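Local coordinates for GGDEF family protein (Vibrio cholerae, PDB 5GZS), which binds arginine through a solute-binding-protein-like domain in its periplasmic portion and, as a diguanylate cyclase, probably makes cyclic di-GMP, at residues F21-H26 against A189-L194; I168-G173 against A177-I182; I337-D342 against E347-M352. All coordinates share one frame; numbering follows the deposited sequence.

Overall arrangement
Of the elements joined here, helix 15-28 comes first in the chain. It meets the start of helix 189-218 in interaction 1, which closes a loop of 162 residues. Interaction 2 is nested inside that loop, and both lie in the N-terminal family 3 solute-binding region. Interaction 2 closes only the short turn between strand 166-170 and helix 176-186. The two contacts touch, because Phe21 packs on Ile168 and Ile24 on Ile182. Interaction 3 follows in series, in the second solute-binding region. It joins strand 337-340 to helix 344-352. Its centre is about 58 Å from that of interaction 1 and about 65 Å from that of interaction 2.

Interaction 1 (F21-H26 against A189-L194); sequences FDSIAH and AHVQRL
Ser23 faces Val191 and Leu194 where two helices come near each other. This is a sparse helix-to-helix contact within the N-terminal family 3 solute-binding region, joining helix 15-28 to the first turns of helix 189-218. Segment 21-26 lies inside helix 15-28, and its bonds from residue i to i+4, Phe21 O with Ala25 N and Asp22 O with His26 N, continue that helix. Ser23 carries the contact. Its OG is anti to the backbone N (chi1 -177°), and this points the hydroxyl at helix 189-218. Ser23 OG lies 4.2 Å from Val191 CG2. It also lies 4.3 Å from Leu194 CD2. The two methyls approach the oxygen from directions about a right angle apart. Val191 and Leu194 are three residues apart, so both look out from the same side of their helix. These are loose van der Waals approaches, and the buried surface is small, 87 Å². The CA atoms of Ser23 and Val191 are 7.8 Å apart. The polar need of Ser23 is met elsewhere, since its OG is hydrogen-bonded to the OH of Tyr185. Next along the segment, Ile24 turns its side chain to helix 176-186, where it packs on Ile182 and Tyr185. Val191 also touches Tyr185. Helix 176-186 thus touches both helices through the Tyr185 side chain, while strand 32-36 packs against Phe21 and Ala25 on helix 15-28.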
# COMPACT_ATOMS: atom_id res chain seq x y z
N PHE A 21 -27.76 -26.56 -8.52
CA PHE A 21 -28.59 -27.72 -8.19
C PHE A 21 -29.52 -28.19 -9.31
O PHE A 21 -29.81 -29.36 -9.37
CB PHE A 21 -29.40 -27.47 -6.93
CG PHE A 21 -28.67 -27.88 -5.69
CD1 PHE A 21 -27.69 -27.06 -5.15
CD2 PHE A 21 -28.91 -29.12 -5.10
CE1 PHE A 21 -26.98 -27.45 -4.04
CE2 PHE A 21 -28.22 -29.52 -3.98
CZ PHE A 21 -27.25 -28.69 -3.45
N ASP A 22 -29.95 -27.28 -10.19
CA ASP A 22 -30.51 -27.69 -11.47
C ASP A 22 -29.49 -28.56 -12.19
O ASP A 22 -29.84 -29.59 -12.77
CB ASP A 22 -30.84 -26.49 -12.36
CG ASP A 22 -31.94 -25.59 -11.81
OD1 ASP A 22 -32.60 -25.98 -10.80
OD2 ASP A 22 -32.14 -24.49 -12.40
N SER A 23 -28.22 -28.16 -12.20
CA SER A 23 -27.27 -28.90 -12.98
C SER A 23 -27.10 -30.31 -12.36
O SER A 23 -27.05 -31.31 -13.07
CB SER A 23 -25.94 -28.16 -13.07
OG SER A 23 -25.01 -28.86 -13.90
N ILE A 24 -27.07 -30.37 -11.04
CA ILE A 24 -26.94 -31.61 -10.30
C ILE A 24 -28.20 -32.45 -10.38
O ILE A 24 -28.14 -33.67 -10.52
CB ILE A 24 -26.63 -31.35 -8.83
CG1 ILE A 24 -25.22 -30.76 -8.67
CG2 ILE A 24 -26.80 -32.61 -8.01
CD1 ILE A 24 -25.09 -29.86 -7.42
N ALA A 25 -29.36 -31.78 -10.28
CA ALA A 25 -30.63 -32.50 -10.27
C ALA A 25 -30.69 -33.31 -11.53
O ALA A 25 -31.02 -34.49 -11.52
CB ALA A 25 -31.80 -31.56 -10.19
N HIS A 26 -30.33 -32.68 -12.61
CA HIS A 26 -30.45 -33.25 -13.89
C HIS A 26 -29.41 -34.30 -14.13
O HIS A 26 -29.66 -35.29 -14.76
CB HIS A 26 -30.35 -32.17 -14.92
CG HIS A 26 -30.44 -32.67 -16.32
ND1 HIS A 26 -31.63 -32.99 -16.91
CD2 HIS A 26 -29.49 -32.92 -17.24
CE1 HIS A 26 -31.41 -33.40 -18.14
NE2 HIS A 26 -30.12 -33.37 -18.35
N ALA A 189 -14.60 -30.24 -14.95
CA ALA A 189 -14.25 -29.17 -15.86
C ALA A 189 -15.51 -28.47 -16.33
O ALA A 189 -15.55 -27.22 -16.44
CB ALA A 189 -13.48 -29.71 -17.03
N HIS A 190 -16.54 -29.26 -16.58
CA HIS A 190 -17.74 -28.72 -17.21
C HIS A 190 -18.44 -27.76 -16.26
O HIS A 190 -18.66 -26.61 -16.60
CB HIS A 190 -18.72 -29.81 -17.63
CG HIS A 190 -19.92 -29.29 -18.35
ND1 HIS A 190 -21.15 -29.15 -17.74
CD2 HIS A 190 -20.06 -28.82 -19.61
CE1 HIS A 190 -22.01 -28.65 -18.61
NE2 HIS A 190 -21.37 -28.43 -19.75
N VAL A 191 -18.77 -28.24 -15.07
CA VAL A 191 -19.64 -27.50 -14.16
C VAL A 191 -18.93 -26.26 -13.65
O VAL A 191 -19.55 -25.17 -13.55
CB VAL A 191 -20.09 -28.40 -12.99
CG1 VAL A 191 -20.92 -27.61 -11.95
CG2 VAL A 191 -20.86 -29.62 -13.53
N GLN A 192 -17.65 -26.42 -13.33
CA GLN A 192 -16.81 -25.29 -12.97
C GLN A 192 -16.82 -24.23 -14.07
O GLN A 192 -17.01 -23.06 -13.78
CB GLN A 192 -15.38 -25.75 -12.68
CG GLN A 192 -15.23 -26.44 -11.32
CD GLN A 192 -15.61 -25.51 -10.15
OE1 GLN A 192 -15.14 -24.38 -10.05
NE2 GLN A 192 -16.47 -26.00 -9.26
N ARG A 193 -16.65 -24.62 -15.33
CA ARG A 193 -16.66 -23.63 -16.40
C ARG A 193 -18.03 -22.94 -16.51
O ARG A 193 -18.16 -21.75 -16.84
CB ARG A 193 -16.29 -24.27 -17.73
CG ARG A 193 -16.46 -23.32 -18.88
CD ARG A 193 -15.71 -23.75 -20.12
NE ARG A 193 -16.16 -22.95 -21.24
CZ ARG A 193 -15.88 -23.20 -22.51
NH1 ARG A 193 -15.12 -24.23 -22.83
NH2 ARG A 193 -16.37 -22.40 -23.47
N LEU A 194 -19.06 -23.70 -16.18
CA LEU A 194 -20.41 -23.20 -16.21
C LEU A 194 -20.68 -22.20 -15.08
O LEU A 194 -21.44 -21.22 -15.26
CB LEU A 194 -21.37 -24.36 -16.14
CG LEU A 194 -22.84 -24.01 -15.93
CD1 LEU A 194 -23.34 -23.15 -17.07
CD2 LEU A 194 -23.65 -25.29 -15.80

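Interaction 2 (I168-G173 against A177-I182); sequences IVTPKG and ALLGKI
This is a buried strand-to-helix contact, in which Ile168 and Thr170 pack on Leu179 and Ile182. It lies in a strand-loop-helix segment of the N-terminal region, which belongs by sequence to family 3 of the solute-binding proteins (PBP clan). Strand 166-170 turns through a short loop into helix 176-186, and the helix runs back over the strand. The strand and helix axes are 9.8 Å apart and nearly antiparallel, at 175°. Strand 166-170 is the middle one of three antiparallel strands, between 55-58 and 69-75, and the helix packs on one face of this sheet. Ile168 and Thr170 both turn toward the helix. Val169 between them points away from it; its side chain packs on Phe68 and Ile58. Leu179 contacts both strand residues. Its CD1 is 3.7 Å from Ile168 CG2, and the two side chains slide past each other in opposite directions. Leu179 also lies alongside Thr170, whose OG1 faces the CD1 and CD2 methyls. This meeting is van der Waals contact. Phe54 packs on both Leu179 and Ile182, and Ile168 also reaches Leu20 and Phe21 of helix 15-28. One helical turn beyond Leu179, Ile182 meets the other end of Ile168. Those two side chains cross at about a right angle. The Ile168 chain is extended (chi2 -179°), which carries its CD1 to within 3.5 Å of Ile182 CG2.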
# COMPACT_ATOMS: atom_id res chain seq x y z
N ILE A 168 -20.99 -26.50 -0.23
CA ILE A 168 -22.31 -27.08 -0.03
C ILE A 168 -22.34 -27.73 1.33
O ILE A 168 -21.33 -28.30 1.76
CB ILE A 168 -22.64 -28.12 -1.12
CG1 ILE A 168 -22.63 -27.46 -2.50
CG2 ILE A 168 -23.98 -28.76 -0.84
CD1 ILE A 168 -22.96 -28.36 -3.63
N VAL A 169 -23.46 -27.64 2.03
CA VAL A 169 -23.49 -28.20 3.38
C VAL A 169 -24.74 -29.05 3.63
O VAL A 169 -25.71 -28.97 2.87
CB VAL A 169 -23.38 -27.09 4.41
CG1 VAL A 169 -24.59 -26.12 4.34
CG2 VAL A 169 -23.13 -27.69 5.77
N THR A 170 -24.70 -29.87 4.69
CA THR A 170 -25.68 -30.95 4.91
C THR A 170 -25.87 -31.23 6.38
O THR A 170 -24.92 -31.06 7.15
CB THR A 170 -25.22 -32.27 4.25
OG1 THR A 170 -24.66 -32.00 2.96
CG2 THR A 170 -26.38 -33.26 4.11
N PRO A 171 -27.09 -31.65 6.79
CA PRO A 171 -27.24 -32.09 8.18
C PRO A 171 -26.18 -33.12 8.51
O PRO A 171 -25.87 -33.96 7.66
CB PRO A 171 -28.65 -32.69 8.21
CG PRO A 171 -29.39 -31.87 7.24
CD PRO A 171 -28.40 -31.55 6.13
N LYS A 172 -25.61 -33.02 9.72
CA LYS A 172 -24.40 -33.75 10.06
C LYS A 172 -24.63 -35.25 9.97
O LYS A 172 -25.65 -35.75 10.45
CB LYS A 172 -23.93 -33.36 11.46
CG LYS A 172 -23.30 -34.48 12.27
CD LYS A 172 -22.70 -33.92 13.56
CE LYS A 172 -22.91 -34.88 14.74
NZ LYS A 172 -22.85 -34.17 16.05
N GLY A 173 -23.71 -35.94 9.32
CA GLY A 173 -23.76 -37.38 9.20
C GLY A 173 -24.94 -37.92 8.41
O GLY A 173 -25.23 -39.11 8.47
N ALA A 177 -23.02 -39.95 1.38
CA ALA A 177 -22.60 -40.51 0.11
C ALA A 177 -22.96 -39.56 -1.01
O ALA A 177 -22.15 -39.30 -1.90
CB ALA A 177 -23.22 -41.85 -0.11
N LEU A 178 -24.18 -39.02 -0.94
CA LEU A 178 -24.70 -38.13 -1.98
C LEU A 178 -23.89 -36.83 -2.05
O LEU A 178 -23.66 -36.29 -3.14
CB LEU A 178 -26.18 -37.83 -1.73
CG LEU A 178 -26.83 -37.03 -2.86
CD1 LEU A 178 -26.52 -37.74 -4.15
CD2 LEU A 178 -28.33 -36.86 -2.69
N LEU A 179 -23.46 -36.35 -0.89
CA LEU A 179 -22.69 -35.11 -0.84
C LEU A 179 -21.35 -35.29 -1.54
O LEU A 179 -20.85 -34.38 -2.20
CB LEU A 179 -22.47 -34.65 0.60
CG LEU A 179 -21.88 -33.24 0.68
CD1 LEU A 179 -22.91 -32.16 0.31
CD2 LEU A 179 -21.23 -32.95 2.05
N GLY A 180 -20.77 -36.49 -1.41
CA GLY A 180 -19.54 -36.83 -2.09
C GLY A 180 -19.67 -36.75 -3.60
O GLY A 180 -18.89 -36.07 -4.27
N LYS A 181 -20.67 -37.45 -4.14
CA LYS A 181 -20.95 -37.45 -5.56
C LYS A 181 -21.22 -36.05 -6.06
O LYS A 181 -20.78 -35.68 -7.14
CB LYS A 181 -22.15 -38.35 -5.88
CG LYS A 181 -22.18 -39.65 -5.09
CD LYS A 181 -23.44 -40.47 -5.37
CE LYS A 181 -23.27 -41.42 -6.55
NZ LYS A 181 -23.49 -40.71 -7.84
N ILE A 182 -21.94 -35.25 -5.26
CA ILE A 182 -22.24 -33.87 -5.64
C ILE A 182 -20.97 -33.04 -5.70
O ILE A 182 -20.75 -32.27 -6.65
CB ILE A 182 -23.20 -33.18 -4.64
CG1 ILE A 182 -24.66 -33.55 -4.93
CG2 ILE A 182 -23.05 -31.67 -4.72
CD1 ILE A 182 -25.55 -33.22 -3.75

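Interaction 3 (I337-D342 against E347-M352); sequences IGVIKD and ELLQQM
Leu349 extends from its helix and lays its CD1 methyl against the CG2 methyl of Ile337. Leu349 CD1 and Ile337 CG2 are 3.4 Å apart. The two side chains reach toward each other tip to tip. Ile337 CD1 also comes near, 4.2 Å from Leu349 CD1, so one leucine methyl meets two ends of the branched isoleucine. The CG of Leu349 is anti to its carbonyl carbon (chi1 -73°). This puts CG on the strand side, and chi2 (-159°) turns CD1 to the strand. Val339 is the second apolar partner of Leu349. Its CG2 is 4.2 Å from the same Leu349 CD1. Ile337 and Val339 are two residues apart and turn to the same side of the strand. Gly338 between them has no side chain, and a CB there would point away from the helix. The segments belong to a beta-alpha-beta unit of the second solute-binding region. Strand 337-340 leads into helix 344-352, and the chain then returns as strand 359-361, parallel to and beside the first. Leu349 also touches Leu358, in the loop that leads to strand 359-361. Val380 of strand 378-382 touches both Ile337 and Leu349, so the sheet extends the apolar patch. After the strand the chain becomes polar and exposed. The N-H of Asp342 is hydrogen-bonded to Glu346 OE1 in the first turns of the helix. Lys341 and its neighbour form a salt bridge, with Lys341 NZ 3.2 Å from Asp342 OD2. Met352 is a selenomethionine. It packs on Phe408 and Tyr409 of strand 399-410, and also on Pro162 of the second subunit.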
# COMPACT_ATOMS: atom_id res chain seq x y z
N ILE A 337 17.75 19.15 -11.31
CA ILE A 337 16.63 18.34 -11.73
C ILE A 337 15.97 18.94 -12.94
O ILE A 337 15.61 20.12 -12.95
CB ILE A 337 15.59 18.14 -10.63
CG1 ILE A 337 16.15 17.25 -9.51
CG2 ILE A 337 14.34 17.49 -11.20
CD1 ILE A 337 15.46 17.43 -8.20
N GLY A 338 15.80 18.13 -13.98
CA GLY A 338 15.17 18.62 -15.18
C GLY A 338 13.72 18.21 -15.27
O GLY A 338 13.39 17.03 -15.14
N VAL A 339 12.85 19.20 -15.49
CA VAL A 339 11.44 18.94 -15.80
C VAL A 339 11.06 19.65 -17.09
O VAL A 339 11.82 20.47 -17.60
CB VAL A 339 10.49 19.40 -14.68
CG1 VAL A 339 9.15 18.68 -14.80
CG2 VAL A 339 11.09 19.12 -13.32
N ILE A 340 9.88 19.32 -17.62
CA ILE A 340 9.26 20.02 -18.73
C ILE A 340 8.37 21.18 -18.22
O ILE A 340 7.62 21.01 -17.25
CB ILE A 340 8.40 19.06 -19.56
CG1 ILE A 340 9.18 17.78 -19.86
CG2 ILE A 340 7.94 19.73 -20.83
CD1 ILE A 340 8.35 16.71 -20.53
N LYS A 341 8.47 22.34 -18.86
CA LYS A 341 7.69 23.50 -18.44
C LYS A 341 6.17 23.24 -18.51
O LYS A 341 5.68 22.64 -19.46
CB LYS A 341 8.06 24.73 -19.28
CG LYS A 341 7.61 26.05 -18.68
CD LYS A 341 7.54 27.19 -19.70
CE LYS A 341 6.27 27.08 -20.52
NZ LYS A 341 5.59 28.39 -20.76
N ASP A 342 5.46 23.68 -17.47
CA ASP A 342 4.02 23.45 -17.30
C ASP A 342 3.62 21.99 -17.16
O ASP A 342 2.44 21.68 -17.03
CB ASP A 342 3.21 24.07 -18.46
CG ASP A 342 3.54 25.54 -18.69
OD1 ASP A 342 3.64 26.30 -17.71
OD2 ASP A 342 3.65 25.95 -19.87
N GLU A 347 5.08 20.92 -11.40
CA GLU A 347 4.22 21.29 -10.30
C GLU A 347 4.57 20.43 -9.09
O GLU A 347 4.75 20.96 -7.99
CB GLU A 347 2.77 21.14 -10.72
CG GLU A 347 1.73 21.09 -9.64
CD GLU A 347 0.34 20.98 -10.27
OE1 GLU A 347 -0.56 20.36 -9.66
OE2 GLU A 347 0.16 21.51 -11.39
N LEU A 348 4.69 19.13 -9.30
CA LEU A 348 4.94 18.20 -8.20
C LEU A 348 6.17 18.61 -7.40
O LEU A 348 6.14 18.67 -6.17
CB LEU A 348 5.11 16.77 -8.72
CG LEU A 348 5.48 15.71 -7.68
CD1 LEU A 348 4.59 15.82 -6.43
CD2 LEU A 348 5.34 14.30 -8.30
N LEU A 349 7.25 18.92 -8.11
CA LEU A 349 8.48 19.23 -7.44
C LEU A 349 8.36 20.56 -6.75
O LEU A 349 8.92 20.76 -5.66
CB LEU A 349 9.65 19.21 -8.41
CG LEU A 349 10.03 17.79 -8.84
CD1 LEU A 349 11.45 17.78 -9.35
CD2 LEU A 349 9.87 16.81 -7.70
N GLN A 350 7.61 21.47 -7.35
CA GLN A 350 7.43 22.78 -6.72
C GLN A 350 6.70 22.66 -5.37
O GLN A 350 6.96 23.46 -4.47
CB GLN A 350 6.69 23.72 -7.66
CG GLN A 350 7.57 24.31 -8.76
CD GLN A 350 6.76 25.03 -9.82
OE1 GLN A 350 5.64 24.64 -10.12
NE2 GLN A 350 7.33 26.08 -10.39
N GLN A 351 5.82 21.67 -5.22
CA GLN A 351 5.24 21.38 -3.90
C GLN A 351 6.36 20.70 -3.11
O GLN A 351 6.86 21.26 -2.13
CB GLN A 351 3.98 20.50 -3.97
CG GLN A 351 2.90 20.75 -2.88
CD GLN A 351 3.32 20.44 -1.42
OE1 GLN A 351 4.41 19.92 -1.17
NE2 GLN A 351 2.45 20.77 -0.45
N MSE A 352 6.79 19.53 -3.58
CA MSE A 352 7.76 18.71 -2.85
C MSE A 352 9.11 19.39 -2.53
O MSE A 352 9.61 19.24 -1.42
CB MSE A 352 7.98 17.43 -3.65
CG MSE A 352 6.80 16.50 -3.51
SE MSE A 352 7.07 14.77 -4.26
CE MSE A 352 7.89 13.93 -2.71